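Local coordinates for protein O-methyltransferase (Burkholderia thailandensis, PDB 3MCZ) that probably transfers a methyl group from S-adenosylmethionine to an oxygen atom of an as yet undefined substrate, working as a dimer, at residues A[184-189]-A[207-211]; A[283-289]-A[340-346]; A[48-54]-A[99-105]; A[82-86]-A[96-100]. All blocks are in the same frame, centred on the assembly; numbering follows the deposited sequence. Where two conformers were deposited one is given.

Contact 1 (A[184-189]-A[207-211])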
# COMPACT_ATOMS: atom_id res chain seq x y z
N ILE A 184 -11.27 -2.66 -37.54
CA ILE A 184 -11.30 -1.35 -36.91
C ILE A 184 -11.08 -1.53 -35.39
O ILE A 184 -11.80 -2.30 -34.74
CB ILE A 184 -12.63 -0.66 -37.22
CG1 ILE A 184 -12.67 -0.24 -38.67
CG2 ILE A 184 -12.86 0.51 -36.30
CD1 ILE A 184 -13.97 0.40 -39.11
N ASP A 185 -10.05 -0.86 -34.84
CA ASP A 185 -9.71 -0.90 -33.39
C ASP A 185 -10.17 0.44 -32.77
O ASP A 185 -9.53 1.50 -32.94
CB ASP A 185 -8.19 -1.09 -33.23
CG ASP A 185 -7.76 -1.53 -31.82
OD1 ASP A 185 -8.62 -1.90 -30.97
OD2 ASP A 185 -6.52 -1.53 -31.58
N LEU A 186 -11.28 0.39 -32.05
CA LEU A 186 -11.90 1.57 -31.49
C LEU A 186 -11.24 1.91 -30.14
O LEU A 186 -11.13 1.06 -29.26
CB LEU A 186 -13.41 1.37 -31.33
CG LEU A 186 -14.25 1.15 -32.61
CD1 LEU A 186 -15.68 0.70 -32.21
CD2 LEU A 186 -14.29 2.36 -33.55
N ALA A 187 -10.76 3.14 -29.98
CA ALA A 187 -10.08 3.49 -28.74
C ALA A 187 -8.82 2.65 -28.65
O ALA A 187 -8.41 2.24 -27.55
CB ALA A 187 -10.99 3.25 -27.52
N GLY A 188 -8.22 2.37 -29.80
CA GLY A 188 -7.16 1.37 -29.90
C GLY A 188 -5.90 1.76 -29.16
O GLY A 188 -5.11 0.88 -28.77
N GLY A 189 -5.69 3.06 -28.99
CA GLY A 189 -4.64 3.60 -28.12
C GLY A 189 -3.26 3.21 -28.54
O GLY A 189 -2.82 3.56 -29.65
N GLN A 207 -7.63 -0.04 -39.14
CA GLN A 207 -7.75 1.39 -38.75
C GLN A 207 -7.80 1.46 -37.23
O GLN A 207 -8.41 0.59 -36.57
CB GLN A 207 -9.01 2.02 -39.31
CG GLN A 207 -9.10 1.93 -40.83
CD GLN A 207 -10.32 2.63 -41.39
OE1 GLN A 207 -11.22 3.00 -40.65
NE2 GLN A 207 -10.34 2.83 -42.70
N ILE A 208 -7.11 2.46 -36.68
CA ILE A 208 -7.19 2.76 -35.28
C ILE A 208 -7.97 4.08 -35.19
O ILE A 208 -7.61 5.07 -35.84
CB ILE A 208 -5.79 2.95 -34.61
CG1 ILE A 208 -4.90 1.69 -34.75
CG2 ILE A 208 -5.96 3.27 -33.14
CD1 ILE A 208 -3.44 2.00 -34.63
N TRP A 209 -9.03 4.07 -34.38
CA TRP A 209 -9.91 5.22 -34.11
C TRP A 209 -9.73 5.58 -32.65
O TRP A 209 -10.16 4.84 -31.76
CB TRP A 209 -11.38 4.83 -34.31
CG TRP A 209 -11.81 4.52 -35.76
CD1 TRP A 209 -11.00 4.12 -36.79
CD2 TRP A 209 -13.13 4.59 -36.29
NE1 TRP A 209 -11.74 3.94 -37.93
CE2 TRP A 209 -13.05 4.23 -37.66
CE3 TRP A 209 -14.37 4.94 -35.76
CZ2 TRP A 209 -14.17 4.20 -38.50
CZ3 TRP A 209 -15.49 4.91 -36.58
CH2 TRP A 209 -15.38 4.55 -37.95
N ASP A 210 -9.11 6.73 -32.38
CA ASP A 210 -8.89 7.18 -31.00
C ASP A 210 -8.69 8.71 -30.96
O ASP A 210 -8.82 9.38 -31.98
CB ASP A 210 -7.69 6.46 -30.39
CG ASP A 210 -7.78 6.31 -28.88
OD1 ASP A 210 -8.55 7.08 -28.23
OD2 ASP A 210 -7.08 5.43 -28.33
N LEU A 211 -8.40 9.23 -29.77
CA LEU A 211 -8.22 10.68 -29.56
C LEU A 211 -6.79 11.11 -29.93
O LEU A 211 -5.92 10.27 -30.13
CB LEU A 211 -8.55 11.04 -28.10
CG LEU A 211 -10.02 10.83 -27.70
CD1 LEU A 211 -10.23 10.88 -26.19
CD2 LEU A 211 -10.94 11.83 -28.41
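This is a parallel strand pairing at the carboxyl end of the Rossmann-like sheet, joining the first and last elements of a right-handed beta-alpha-beta crossover. The strand segments approach to 4.8 Å at 19°, with Ile184, Asp185 and Leu186 in register with Gln207, Ile208 and Trp209. Three hydrogen bonds define the ladder: Asp185 N to Gln207 O (2.8 Å, 176°), Trp209 N to Asp185 O (3.0 Å, 176°) and Ala187 N to Trp209 O (2.5 Å, 148°). The strand end runs straight into a type II turn, Asp185 to Gly188, overlapping the last pairs, and Gly189 N reaches Asp210 OD2 weakly (2.8 Å, 117°). This glycine-rich turn is consistent with the first cofactor-binding motif of such methyltransferases. On one face Ile184 CG2 lies 3.9 Å from the centroid of the five-membered ring of Trp209, a CH-pi contact 6° off the normal, while Trp209 NE1 hydrogen-bonds Gln207 OE1 (2.9 Å). Strands 251-255 and 231-235 flank the pair, and helix 192-200 covers Asp185 and Ile208 through Leu194.

Contact 2 (A[283-289]-A[340-346])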
# COMPACT_ATOMS: atom_id res chain seq x y z
N LEU A 283 -17.94 -8.26 -33.64
CA LEU A 283 -17.57 -7.23 -32.69
C LEU A 283 -16.89 -7.93 -31.49
O LEU A 283 -17.46 -8.89 -30.91
CB LEU A 283 -18.83 -6.51 -32.19
CG LEU A 283 -18.61 -5.48 -31.07
CD1 LEU A 283 -17.59 -4.39 -31.47
CD2 LEU A 283 -19.92 -4.84 -30.58
N LEU A 284 -15.68 -7.48 -31.14
CA LEU A 284 -14.95 -8.05 -30.02
C LEU A 284 -14.92 -7.04 -28.90
O LEU A 284 -14.56 -5.88 -29.12
CB LEU A 284 -13.51 -8.41 -30.38
CG LEU A 284 -13.31 -9.33 -31.58
CD1 LEU A 284 -11.82 -9.66 -31.78
CD2 LEU A 284 -14.16 -10.63 -31.50
N ILE A 285 -15.32 -7.46 -27.71
CA ILE A 285 -15.20 -6.62 -26.53
C ILE A 285 -14.46 -7.38 -25.43
O ILE A 285 -14.92 -8.39 -24.97
CB ILE A 285 -16.55 -6.17 -25.98
CG1 ILE A 285 -17.39 -5.45 -27.06
CG2 ILE A 285 -16.32 -5.28 -24.71
CD1 ILE A 285 -18.84 -5.12 -26.65
N LEU A 286 -13.31 -6.86 -25.04
CA LEU A 286 -12.54 -7.42 -23.96
C LEU A 286 -12.84 -6.58 -22.73
O LEU A 286 -12.70 -5.35 -22.75
CB LEU A 286 -11.08 -7.33 -24.31
CG LEU A 286 -10.12 -7.98 -23.34
CD1 LEU A 286 -10.36 -9.50 -23.27
CD2 LEU A 286 -8.69 -7.67 -23.83
N THR A 287 -13.23 -7.23 -21.65
CA THR A 287 -13.65 -6.52 -20.47
C THR A 287 -13.34 -7.36 -19.22
O THR A 287 -13.43 -8.61 -19.24
CB THR A 287 -15.14 -6.14 -20.58
OG1 THR A 287 -15.49 -5.31 -19.48
CG2 THR A 287 -16.08 -7.39 -20.59
N MSE A 288 -12.95 -6.71 -18.13
CA MSE A 288 -12.71 -7.46 -16.91
C MSE A 288 -14.02 -8.12 -16.46
O MSE A 288 -15.06 -7.47 -16.37
CB MSE A 288 -12.19 -6.60 -15.76
CG MSE A 288 -11.90 -7.48 -14.51
SE MSE A 288 -10.83 -6.50 -13.22
CE MSE A 288 -9.39 -6.34 -14.51
N THR A 289 -13.94 -9.38 -16.09
CA THR A 289 -15.16 -10.13 -15.75
C THR A 289 -15.80 -9.59 -14.46
O THR A 289 -15.11 -9.43 -13.43
CB THR A 289 -14.82 -11.60 -15.54
OG1 THR A 289 -14.19 -12.09 -16.72
CG2 THR A 289 -16.06 -12.43 -15.22
N ARG A 340 -8.75 -13.23 -15.70
CA ARG A 340 -9.75 -12.37 -15.07
C ARG A 340 -10.61 -11.55 -16.06
O ARG A 340 -11.44 -10.72 -15.63
CB ARG A 340 -9.03 -11.40 -14.11
CG ARG A 340 -8.18 -10.32 -14.79
CD ARG A 340 -7.59 -9.31 -13.76
NE ARG A 340 -6.39 -9.79 -13.08
CZ ARG A 340 -5.92 -9.29 -11.93
NH1 ARG A 340 -4.82 -9.79 -11.38
NH2 ARG A 340 -6.56 -8.31 -11.30
N TYR A 341 -10.36 -11.73 -17.35
CA TYR A 341 -11.06 -11.04 -18.42
C TYR A 341 -12.04 -11.96 -19.14
O TYR A 341 -11.87 -13.19 -19.19
CB TYR A 341 -10.05 -10.40 -19.39
CG TYR A 341 -9.48 -9.10 -18.93
CD1 TYR A 341 -8.42 -9.03 -18.02
CD2 TYR A 341 -10.01 -7.91 -19.39
CE1 TYR A 341 -7.92 -7.77 -17.59
CE2 TYR A 341 -9.53 -6.69 -18.98
CZ TYR A 341 -8.50 -6.62 -18.07
OH TYR A 341 -8.07 -5.35 -17.71
N THR A 342 -13.09 -11.35 -19.70
CA THR A 342 -13.98 -12.00 -20.63
C THR A 342 -13.85 -11.30 -21.99
O THR A 342 -13.93 -10.07 -22.08
CB THR A 342 -15.46 -11.93 -20.14
OG1 THR A 342 -15.57 -12.61 -18.87
CG2 THR A 342 -16.46 -12.58 -21.16
N LEU A 343 -13.71 -12.11 -23.02
CA LEU A 343 -13.80 -11.67 -24.40
C LEU A 343 -15.19 -12.03 -24.92
O LEU A 343 -15.60 -13.21 -24.91
CB LEU A 343 -12.70 -12.31 -25.25
CG LEU A 343 -12.70 -11.90 -26.73
CD1 LEU A 343 -12.36 -10.39 -26.93
CD2 LEU A 343 -11.69 -12.77 -27.49
N LEU A 344 -15.95 -11.01 -25.26
CA LEU A 344 -17.27 -11.18 -25.86
C LEU A 344 -17.11 -11.01 -27.35
O LEU A 344 -16.39 -10.11 -27.81
CB LEU A 344 -18.27 -10.16 -25.31
CG LEU A 344 -18.58 -10.24 -23.81
CD1 LEU A 344 -19.44 -8.95 -23.41
CD2 LEU A 344 -19.31 -11.53 -23.47
N ILE A 345 -17.77 -11.89 -28.10
CA ILE A 345 -17.68 -11.89 -29.54
C ILE A 345 -19.11 -11.79 -30.06
O ILE A 345 -19.90 -12.74 -29.99
CB ILE A 345 -16.94 -13.17 -30.06
CG1 ILE A 345 -15.54 -13.33 -29.42
CG2 ILE A 345 -16.80 -13.20 -31.61
CD1 ILE A 345 -15.45 -14.47 -28.35
N GLY A 346 -19.46 -10.64 -30.61
CA GLY A 346 -20.74 -10.46 -31.22
C GLY A 346 -20.72 -10.71 -32.70
O GLY A 346 -20.09 -9.96 -33.45
O HOH W 1 -12.82 -14.17 -15.97
O HOH W 2 -12.39 -10.49 -13.15
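Met288 (a selenomethionine), Tyr341 and Thr342 bury the most surface here, 77, 76 and 65 Å², at one end of an antiparallel pairing of strands 281-288 and 341-347. The backbone of Met288 lies over a face of the Tyr341 ring, and its CE comes to 3.7 Å from Tyr341 CZ and 3.6 Å from Arg340 CD. Tyr341 OH is hydrogen-bonded to Asp256, past the pair. Thr342 N donates to Thr287 O (2.8 Å) and Thr287 N to Thr342 O (3.0 Å); Thr342 OG1 meets Thr289 OG1 at 2.6 Å, while Thr289 N bonds Arg340 O (2.9 Å). Further along, Ile285 N to Leu344 O (2.9 Å), Leu344 N to Ile285 O (2.8 Å), and Leu283 N to Gly346 O and Gly346 N to Leu283 O (both 2.7 Å) complete the ladder. The reversed strand 341-347 beside 281-288 is the hallmark of class I methyltransferase sheets. Chemically, a mostly aliphatic run, with Ile285 and Leu344 against helix 319-328, gives way to a threonine-rich, hydrated end, where water 2 donates to both Thr289 O and Arg340 O.

Contact 3 (A[48-54]-A[99-105])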
# COMPACT_ATOMS: atom_id res chain seq x y z
N LYS A 48 16.61 4.27 -9.42
CA LYS A 48 17.38 3.25 -10.15
C LYS A 48 18.49 2.59 -9.28
O LYS A 48 19.63 2.40 -9.73
CB LYS A 48 18.00 3.82 -11.45
CG LYS A 48 16.97 4.46 -12.39
CD LYS A 48 17.63 5.15 -13.59
CE LYS A 48 16.56 5.69 -14.55
NZ LYS A 48 15.81 6.86 -13.96
N LEU A 49 18.15 2.27 -8.05
CA LEU A 49 19.11 1.66 -7.13
C LEU A 49 19.59 0.32 -7.65
O LEU A 49 20.76 -0.04 -7.50
CB LEU A 49 18.45 1.49 -5.75
CG LEU A 49 19.27 0.83 -4.66
CD1 LEU A 49 20.51 1.65 -4.30
CD2 LEU A 49 18.41 0.60 -3.41
N PHE A 50 18.70 -0.43 -8.27
CA PHE A 50 19.01 -1.81 -8.69
C PHE A 50 19.96 -1.91 -9.89
O PHE A 50 20.52 -2.99 -10.17
CB PHE A 50 17.73 -2.58 -8.95
CG PHE A 50 16.82 -2.65 -7.77
CD1 PHE A 50 17.23 -3.25 -6.60
CD2 PHE A 50 15.53 -2.10 -7.83
CE1 PHE A 50 16.36 -3.32 -5.50
CE2 PHE A 50 14.67 -2.17 -6.75
CZ PHE A 50 15.09 -2.78 -5.58
N ASP A 51 20.14 -0.80 -10.59
CA ASP A 51 21.14 -0.72 -11.64
C ASP A 51 22.53 -0.72 -11.01
O ASP A 51 23.46 -1.29 -11.58
CB ASP A 51 20.94 0.55 -12.49
CG ASP A 51 19.85 0.38 -13.54
OD1 ASP A 51 18.91 -0.42 -13.34
OD2 ASP A 51 19.93 1.05 -14.60
N LEU A 52 22.68 -0.07 -9.85
CA LEU A 52 23.97 -0.07 -9.14
C LEU A 52 24.31 -1.44 -8.59
O LEU A 52 25.47 -1.88 -8.65
CB LEU A 52 23.98 0.96 -8.00
CG LEU A 52 25.35 1.22 -7.34
CD1 LEU A 52 26.33 1.94 -8.29
CD2 LEU A 52 25.18 2.00 -6.04
N THR A 53 23.30 -2.14 -8.07
CA THR A 53 23.49 -3.43 -7.42
C THR A 53 23.44 -4.62 -8.40
O THR A 53 23.30 -5.75 -7.97
CB THR A 53 22.46 -3.61 -6.24
OG1 THR A 53 21.12 -3.34 -6.70
CG2 THR A 53 22.76 -2.64 -5.11
N GLN A 54 23.57 -4.37 -9.70
CA GLN A 54 23.79 -5.46 -10.68
C GLN A 54 25.09 -6.21 -10.35
O GLN A 54 25.23 -7.40 -10.66
CB GLN A 54 23.85 -4.93 -12.10
CG GLN A 54 22.46 -4.65 -12.71
CD GLN A 54 22.56 -4.22 -14.17
OE1 GLN A 54 23.18 -3.19 -14.49
NE2 GLN A 54 21.97 -5.02 -15.07
N THR A 99 14.89 -9.36 -9.24
CA THR A 99 15.31 -7.98 -9.42
C THR A 99 16.07 -7.79 -10.73
O THR A 99 15.82 -6.87 -11.48
CB THR A 99 16.18 -7.53 -8.25
OG1 THR A 99 15.40 -7.69 -7.05
CG2 THR A 99 16.66 -6.07 -8.41
N GLU A 100 17.00 -8.70 -11.02
CA GLU A 100 17.80 -8.53 -12.21
C GLU A 100 16.89 -8.55 -13.45
O GLU A 100 17.03 -7.71 -14.35
CB GLU A 100 18.88 -9.61 -12.27
CG GLU A 100 19.93 -9.33 -13.36
CD GLU A 100 20.90 -8.21 -13.02
OE1 GLU A 100 20.99 -7.77 -11.84
OE2 GLU A 100 21.61 -7.78 -13.96
N ARG A 101 15.93 -9.47 -13.47
CA ARG A 101 15.09 -9.62 -14.63
C ARG A 101 14.09 -8.48 -14.82
O ARG A 101 13.85 -8.05 -15.93
CB ARG A 101 14.34 -10.96 -14.56
CG ARG A 101 13.38 -11.16 -15.72
CD ARG A 101 12.94 -12.60 -15.82
NE ARG A 101 12.25 -12.83 -17.08
CZ ARG A 101 11.61 -13.95 -17.39
NH1 ARG A 101 11.57 -14.99 -16.56
NH2 ARG A 101 11.02 -14.04 -18.57
N TYR A 102 13.47 -8.01 -13.75
CA TYR A 102 12.32 -7.09 -13.89
C TYR A 102 12.56 -5.68 -13.42
O TYR A 102 11.78 -4.78 -13.72
CB TYR A 102 11.10 -7.67 -13.17
CG TYR A 102 10.65 -9.02 -13.68
CD1 TYR A 102 10.02 -9.16 -14.91
CD2 TYR A 102 10.87 -10.17 -12.94
CE1 TYR A 102 9.61 -10.43 -15.39
CE2 TYR A 102 10.47 -11.44 -13.40
CZ TYR A 102 9.83 -11.55 -14.61
OH TYR A 102 9.45 -12.81 -15.04
N LEU A 103 13.64 -5.45 -12.68
CA LEU A 103 13.83 -4.14 -12.03
C LEU A 103 15.13 -3.44 -12.43
O LEU A 103 15.51 -2.43 -11.83
CB LEU A 103 13.76 -4.31 -10.51
CG LEU A 103 12.43 -4.81 -9.93
CD1 LEU A 103 12.57 -4.99 -8.39
CD2 LEU A 103 11.28 -3.86 -10.33
N THR A 104 15.83 -3.97 -13.44
CA THR A 104 17.00 -3.33 -14.00
C THR A 104 16.63 -2.66 -15.32
O THR A 104 15.96 -3.28 -16.17
CB THR A 104 18.17 -4.34 -14.22
OG1 THR A 104 17.75 -5.45 -15.03
CG2 THR A 104 18.67 -4.85 -12.86
N THR A 105 17.06 -1.41 -15.51
CA THR A 105 16.62 -0.61 -16.66
C THR A 105 17.03 -1.22 -18.02
O THR A 105 16.37 -0.99 -19.03
CB THR A 105 17.19 0.82 -16.59
OG1 THR A 105 18.61 0.75 -16.68
CG2 THR A 105 16.82 1.51 -15.30
O HOH W 3 16.79 -0.15 -11.53
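Asp51 makes the strongest polar link, accepting hydrogen bonds from the same residue with both carboxylate oxygens: Thr105 N donates to Asp51 OD1 at 3.0 Å with an angle of 172°, and Thr105 OG1 to Asp51 OD2 at a very short 2.5 Å. Water 3 adds a bridge, donating to Asp51 OD1 (2.8 Å) and to Leu103 O (2.6 Å), a carbonyl near the end of helix 97-103. Some distance along the interface, Gln54 NE2 donates to Glu100 OE2 (3.0 Å, 147°), and the other oxygen of that carboxylate, OE1, accepts from Asn95 ND2. Within the second segment Thr104 OG1 hydrogen-bonds Glu100 O at 2.5 Å, and Thr104 CG2 lies 3.8 Å from Gln54 CG.

Inward from these bonds lies Phe50, which has the largest area covered, 83 Å². Its CB points toward segment 99-105; its CD1 sits 3.4 Å from Thr99 CG2 and its CE2 3.9 Å from Leu103 CD1. Leu41 and Val45 of helix 35-46 also pack on Leu103, which reaches Leu28 of the second subunit. Within the dimerisation domain, of the helix-turn-helix clan, the contact thus joins a weakly bonded helical turn, 49-52, and its flanks to the end of helix 97-103 and the residues after it. Its chemistry is two-layered: an apolar inner side continuous with the domain core and the dimer interface, and an outer side where a carboxylate, its hydroxyl and amide partners and a bound water fix how the segments lie together.

Contact 4 (A[82-86]-A[96-100])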
# COMPACT_ATOMS: atom_id res chain seq x y z
N ALA A 82 15.62 -8.34 2.80
CA ALA A 82 14.54 -9.03 3.48
C ALA A 82 13.32 -9.21 2.60
O ALA A 82 12.62 -10.21 2.72
CB ALA A 82 14.14 -8.28 4.79
N LEU A 83 13.04 -8.23 1.73
CA LEU A 83 11.97 -8.35 0.72
C LEU A 83 12.23 -9.38 -0.40
O LEU A 83 11.30 -9.74 -1.12
CB LEU A 83 11.65 -6.97 0.13
CG LEU A 83 10.79 -6.03 0.98
CD1 LEU A 83 10.75 -4.62 0.41
CD2 LEU A 83 9.35 -6.56 1.14
N GLY A 84 13.46 -9.86 -0.54
CA GLY A 84 13.84 -10.79 -1.62
C GLY A 84 14.32 -10.07 -2.87
O GLY A 84 14.40 -10.67 -3.97
N LEU A 85 14.64 -8.79 -2.73
CA LEU A 85 15.10 -7.99 -3.86
C LEU A 85 16.61 -7.93 -3.97
O LEU A 85 17.13 -7.65 -5.06
CB LEU A 85 14.51 -6.58 -3.79
CG LEU A 85 12.98 -6.56 -3.86
CD1 LEU A 85 12.39 -5.11 -3.80
CD2 LEU A 85 12.48 -7.31 -5.09
N LEU A 86 17.30 -8.21 -2.87
CA LEU A 86 18.75 -8.26 -2.83
C LEU A 86 19.21 -9.47 -2.05
O LEU A 86 18.45 -10.03 -1.25
CB LEU A 86 19.31 -7.01 -2.16
CG LEU A 86 19.06 -5.66 -2.84
CD1 LEU A 86 19.54 -4.54 -1.95
CD2 LEU A 86 19.74 -5.62 -4.19
N THR A 96 18.88 -9.99 -6.68
CA THR A 96 18.36 -11.34 -6.86
C THR A 96 17.93 -11.53 -8.32
O THR A 96 17.87 -10.57 -9.09
CB THR A 96 17.17 -11.59 -5.99
OG1 THR A 96 16.17 -10.59 -6.27
CG2 THR A 96 17.60 -11.53 -4.52
N ALA A 97 17.61 -12.78 -8.67
CA ALA A 97 17.17 -13.12 -10.01
C ALA A 97 15.95 -12.29 -10.42
O ALA A 97 15.92 -11.69 -11.48
CB ALA A 97 16.88 -14.63 -10.13
N LEU A 98 14.95 -12.23 -9.55
CA LEU A 98 13.75 -11.42 -9.80
C LEU A 98 14.09 -9.95 -10.10
O LEU A 98 13.64 -9.37 -11.08
CB LEU A 98 12.84 -11.48 -8.56
CG LEU A 98 11.48 -10.80 -8.64
CD1 LEU A 98 10.58 -11.57 -9.60
CD2 LEU A 98 10.87 -10.69 -7.25
N THR A 99 14.89 -9.36 -9.24
CA THR A 99 15.31 -7.98 -9.42
C THR A 99 16.07 -7.79 -10.73
O THR A 99 15.82 -6.87 -11.48
CB THR A 99 16.18 -7.53 -8.25
OG1 THR A 99 15.40 -7.69 -7.05
CG2 THR A 99 16.66 -6.07 -8.41
N GLU A 100 17.00 -8.70 -11.02
CA GLU A 100 17.80 -8.53 -12.21
C GLU A 100 16.89 -8.55 -13.45
O GLU A 100 17.03 -7.71 -14.35
CB GLU A 100 18.88 -9.61 -12.27
CG GLU A 100 19.93 -9.33 -13.36
CD GLU A 100 20.90 -8.21 -13.02
OE1 GLU A 100 20.99 -7.77 -11.84
OE2 GLU A 100 21.61 -7.78 -13.96
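The CA-to-CB bond of Thr96 points toward segment 82-86, and the p rotamer (chi1 56°) places OG1 where it donates a hydrogen bond to Gly84 O at 2.9 Å. The same oxygen accepts a weak hydrogen bond from Thr99 N (3.5 Å, 166°), so Thr96 is the N-cap of helix 97-103. Thr99 takes the m rotamer (chi1 -59°) and sends its OG1 to Leu85 O, a hydrogen bond of 2.6 Å. Leu85 O also receives a weak one from Thr96 N (3.3 Å, 175°), so one carbonyl serves both threonines.

The loop that offers these carbonyls leaves helix 70-82 through a Schellman motif, with Gly84 at phi 90°, where a CB would be jammed against the preceding carbonyl oxygen. What follows is the hairpin of strands 86-89 and 92-95, and the contact closes it at its base, where the chain enters and leaves: helix, two-stranded wing, helix, consistent with the winged-helix form of the helix-turn-helix clan.

Leu85 is m,t: its CA-to-CB bond points away overall, yet CD2 stands 3.5 Å from Thr99 OG1 and 4.3 Å from CD2 of Leu98, whose conformer is t,p. Leu22 and Ser24 of the second subunit pack on Leu85 and Leu98 respectively. Leu86, also m,t, directs its CB away and packs on Leu77 and Leu80, while its backbone C lies 3.6 Å from Thr96 CG2.

Overall arrangement
The four contacts fall into two groups on opposite sides of the chain's centre. Contacts 3 and 4, with centres 9 Å apart, share Thr99 and Glu100 and touch directly: Phe50 CZ lies 4.0 Å from Leu85 CD1, and Leu103 CD1 4.0 Å from Leu85 CD2. Both also meet the second subunit. Contacts 1 and 2 belong to one seven-stranded sheet; their centres are about 17 Å apart and their nearest atoms about 5 Å, with strand 251-255 running between them. Centre-to-centre distances of about 35 to 39 Å separate the groups. The probable cofactor site lies by the glycine-rich turn of contact 1, whose nearest atoms are about 22 Å from contact 3.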